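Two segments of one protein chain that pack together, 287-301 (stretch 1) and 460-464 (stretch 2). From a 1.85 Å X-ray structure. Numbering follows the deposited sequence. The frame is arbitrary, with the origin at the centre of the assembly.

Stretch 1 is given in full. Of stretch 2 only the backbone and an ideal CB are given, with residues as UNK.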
# COMPACT_ATOMS: atom_id res chain seq x y z
N CYS A 287 27.57 21.73 -8.98
CA CYS A 287 26.18 22.18 -9.18
C CYS A 287 25.88 22.27 -10.68
O CYS A 287 26.67 22.88 -11.40
CB CYS A 287 26.02 23.55 -8.54
SG CYS A 287 24.47 24.40 -8.77
N PRO A 288 24.77 21.64 -11.17
CA PRO A 288 24.54 21.62 -12.61
C PRO A 288 24.38 23.00 -13.26
O PRO A 288 24.82 23.19 -14.37
CB PRO A 288 23.28 20.75 -12.80
CG PRO A 288 22.64 20.63 -11.47
CD PRO A 288 23.62 21.10 -10.41
N ASP A 289 23.80 23.98 -12.57
CA ASP A 289 23.50 25.29 -13.17
C ASP A 289 23.59 26.33 -12.07
O ASP A 289 22.67 26.46 -11.29
CB ASP A 289 22.11 25.24 -13.79
CG ASP A 289 21.66 26.58 -14.39
OD1 ASP A 289 22.26 27.64 -14.11
OD2 ASP A 289 20.66 26.55 -15.13
N LEU A 290 24.71 27.04 -12.02
CA LEU A 290 25.05 27.95 -10.92
C LEU A 290 24.18 29.21 -10.90
O LEU A 290 23.95 29.80 -9.84
CB LEU A 290 26.52 28.33 -11.02
CG LEU A 290 27.27 28.69 -9.75
CD1 LEU A 290 27.42 27.48 -8.81
CD2 LEU A 290 28.63 29.20 -10.20
N ASP A 291 23.72 29.61 -12.09
CA ASP A 291 22.78 30.72 -12.22
C ASP A 291 21.42 30.39 -11.64
O ASP A 291 20.90 31.17 -10.84
CB ASP A 291 22.66 31.16 -13.68
CG ASP A 291 23.91 31.80 -14.17
OD1 ASP A 291 24.37 32.74 -13.49
OD2 ASP A 291 24.47 31.35 -15.19
N ARG A 292 20.87 29.23 -12.02
CA ARG A 292 19.60 28.78 -11.41
C ARG A 292 19.78 28.63 -9.91
O ARG A 292 18.93 29.06 -9.13
CB ARG A 292 19.06 27.48 -12.01
CG ARG A 292 17.70 27.07 -11.41
CD ARG A 292 16.91 26.09 -12.29
NE ARG A 292 17.48 24.75 -12.32
CZ ARG A 292 17.32 23.83 -11.36
NH1 ARG A 292 16.57 24.09 -10.33
NH2 ARG A 292 17.89 22.63 -11.45
N ALA A 293 20.88 28.02 -9.49
CA ALA A 293 21.13 27.87 -8.05
C ALA A 293 21.16 29.20 -7.31
O ALA A 293 20.61 29.29 -6.21
CB ALA A 293 22.39 27.05 -7.79
N ALA A 294 21.79 30.24 -7.89
CA ALA A 294 21.89 31.55 -7.23
C ALA A 294 20.55 32.24 -7.18
O ALA A 294 20.20 32.82 -6.15
CB ALA A 294 22.89 32.46 -7.94
N GLN A 295 19.80 32.18 -8.29
CA GLN A 295 18.45 32.72 -8.33
C GLN A 295 17.53 32.03 -7.36
O GLN A 295 16.75 32.68 -6.70
CB GLN A 295 17.88 32.66 -9.75
CG GLN A 295 18.55 33.71 -10.64
CD GLN A 295 18.30 33.49 -12.09
OE1 GLN A 295 17.52 32.61 -12.48
NE2 GLN A 295 18.99 34.29 -12.93
N THR A 296 17.65 30.72 -7.27
CA THR A 296 16.79 29.90 -6.36
C THR A 296 17.19 30.13 -4.90
O THR A 296 16.32 30.11 -4.03
CB THR A 296 16.91 28.41 -6.76
OG1 THR A 296 16.48 28.29 -8.12
CG2 THR A 296 16.09 27.48 -5.91
N ALA A 297 18.48 30.34 -4.63
CA ALA A 297 18.94 30.66 -3.26
C ALA A 297 18.37 31.99 -2.78
O ALA A 297 17.98 32.11 -1.60
CB ALA A 297 20.47 30.67 -3.18
N ALA A 298 18.28 32.97 -3.69
CA ALA A 298 17.59 34.22 -3.40
C ALA A 298 16.13 34.00 -3.16
O ALA A 298 15.62 34.52 -2.18
CB ALA A 298 17.81 35.26 -4.50
N GLY A 299 15.45 33.20 -4.00
CA GLY A 299 14.02 32.95 -3.81
C GLY A 299 13.74 32.21 -2.50
O GLY A 299 12.73 32.41 -1.86
N ALA A 300 14.69 31.38 -2.08
CA ALA A 300 14.47 30.52 -0.94
C ALA A 300 14.37 31.32 0.35
O ALA A 300 13.87 30.83 1.32
CB ALA A 300 15.60 29.50 -0.84
N ILE A 301 14.90 32.53 0.35
CA ILE A 301 14.99 33.37 1.54
C ILE A 301 14.26 34.68 1.40
O ILE A 301 13.97 35.30 2.39
CB ILE A 301 16.49 33.62 1.93
CG1 ILE A 301 16.64 34.39 3.25
CG2 ILE A 301 17.28 34.35 0.81
CD1 ILE A 301 15.88 33.75 4.43
N UNK A 460 16.76 18.46 -4.01
CA UNK A 460 18.02 18.25 -4.71
C UNK A 460 17.98 19.07 -6.03
O UNK A 460 17.08 18.91 -6.86
CB UNK A 460 18.25 16.76 -4.98
N UNK A 461 18.92 19.99 -6.19
CA UNK A 461 18.96 20.86 -7.38
C UNK A 461 17.67 21.64 -7.58
O UNK A 461 17.29 21.93 -8.69
CB UNK A 461 19.24 20.03 -8.63
N UNK A 462 17.06 22.00 -6.43
CA UNK A 462 15.91 22.82 -6.35
C UNK A 462 15.79 23.29 -4.90
O UNK A 462 16.63 22.95 -4.05
CB UNK A 462 14.66 22.07 -6.83
N UNK A 463 14.82 24.14 -4.66
CA UNK A 463 14.51 24.59 -3.30
C UNK A 463 13.07 25.08 -3.34
O UNK A 463 12.70 25.83 -4.20
CB UNK A 463 15.47 25.68 -2.82
N UNK A 464 12.25 24.60 -2.42
CA UNK A 464 10.84 25.00 -2.31
C UNK A 464 10.15 24.81 -3.65
O UNK A 464 9.42 25.65 -4.07
CB UNK A 464 10.71 26.45 -1.85

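Stretch 1 meets its partner along one helical stripe: Arg 292, Thr 296 and Ala 300, spaced four residues apart, all direct CA-to-CB toward stretch 2, with Pro 288 continuing the line before the helix begins.

Position 460 has phi/psi of -115/121, an extended conformation. Its ideal CB finds nothing of stretch 1 within 5.5 Å, so this contact sets no preference; the extended backbone tolerates most residues and is favourable to beta-branched ones. The deposited residue is Val 460, with chi1 t, and it makes no contact across the stretches.

Position 461 is more restrictive. Its phi/psi of 57/33 is left-handed, a region where glycine, asparagine and aspartate are the usual occupants. CA-to-CB points toward stretch 1, the ideal CB lying 4.1 Å from Arg 292 NH2 and 4.5 Å from Pro 288 CG. The carbonyl of 461 is already engaged by the guanidinium, whatever the side chain: Arg 292 NH1 donates to the O of 461 at 2.8 Å and Arg 292 NH2 donates to the same O at 2.9 Å, with angles of 144° and 138°. The acceptor lies near the guanidinium plane, as a forked bond from two amino groups requires. A small polar side chain would suit, and aspartate could also be entertained beside the positive charge. The deposited residue is Asn 461, chi1 m; its OD1 comes to 3.7 Å from Pro 288 CD, while its amide is hydrogen-bonded elsewhere in the structure.

At 462 the backbone is nearly fully extended (-164/176) and CA-to-CB points sideways. The ideal CB is 4.5 Å from Arg 292 NH1, a marginal approach that leaves several small or medium residues possible. Cys 462 is found, chi1 p, touching the guanidinium only lightly.

Position 463, again extended (-158/129), faces the helix: its ideal CB is 3.6 Å from Thr 296 CG2 and 4.3 Å from Ala 300 CB. Methyl groups dominate this surface, since Thr 296 OG1 donates to Arg 292 O at 2.8 Å. An apolar or aromatic side chain would fit, including leucine, phenylalanine or tyrosine. Tyr 463 is deposited. With chi1 t and chi2 -81°, it places one ring face against Ala 300 CB, which lies 3.4 Å from Tyr 463 CD1.

Position 464 is left-handed once more (54/46), favouring glycine, asparagine or aspartate. Its CA-to-CB points toward stretch 1 without reaching it. Asp 464 spans the gap through a water, which donates to Asp 464 OD2 at 2.9 Å and weakly to Gly 299 O at 3.1 Å.

Stretch 2 460-464: VNCYD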
# COMPACT_ATOMS: atom_id res chain seq x y z
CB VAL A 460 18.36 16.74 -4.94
CG1 VAL A 460 19.66 16.60 -5.74
CG2 VAL A 460 18.45 15.99 -3.59
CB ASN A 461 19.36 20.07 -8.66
CG ASN A 461 20.66 19.36 -8.50
OD1 ASN A 461 21.51 19.79 -7.72
ND2 ASN A 461 20.86 18.27 -9.26
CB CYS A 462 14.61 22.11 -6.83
SG CYS A 462 14.15 20.63 -5.95
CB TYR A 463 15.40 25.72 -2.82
CG TYR A 463 15.37 25.78 -1.35
CD1 TYR A 463 14.31 26.41 -0.67
CD2 TYR A 463 16.38 25.19 -0.61
CE1 TYR A 463 14.27 26.44 0.72
CE2 TYR A 463 16.33 25.16 0.79
CZ TYR A 463 15.28 25.81 1.44
OH TYR A 463 15.23 25.78 2.81
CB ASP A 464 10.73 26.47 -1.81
CG ASP A 464 9.30 26.90 -1.52
OD1 ASP A 464 8.50 26.04 -1.04
OD2 ASP A 464 9.00 28.12 -1.74
O HOH W 1 11.13 29.86 -2.64
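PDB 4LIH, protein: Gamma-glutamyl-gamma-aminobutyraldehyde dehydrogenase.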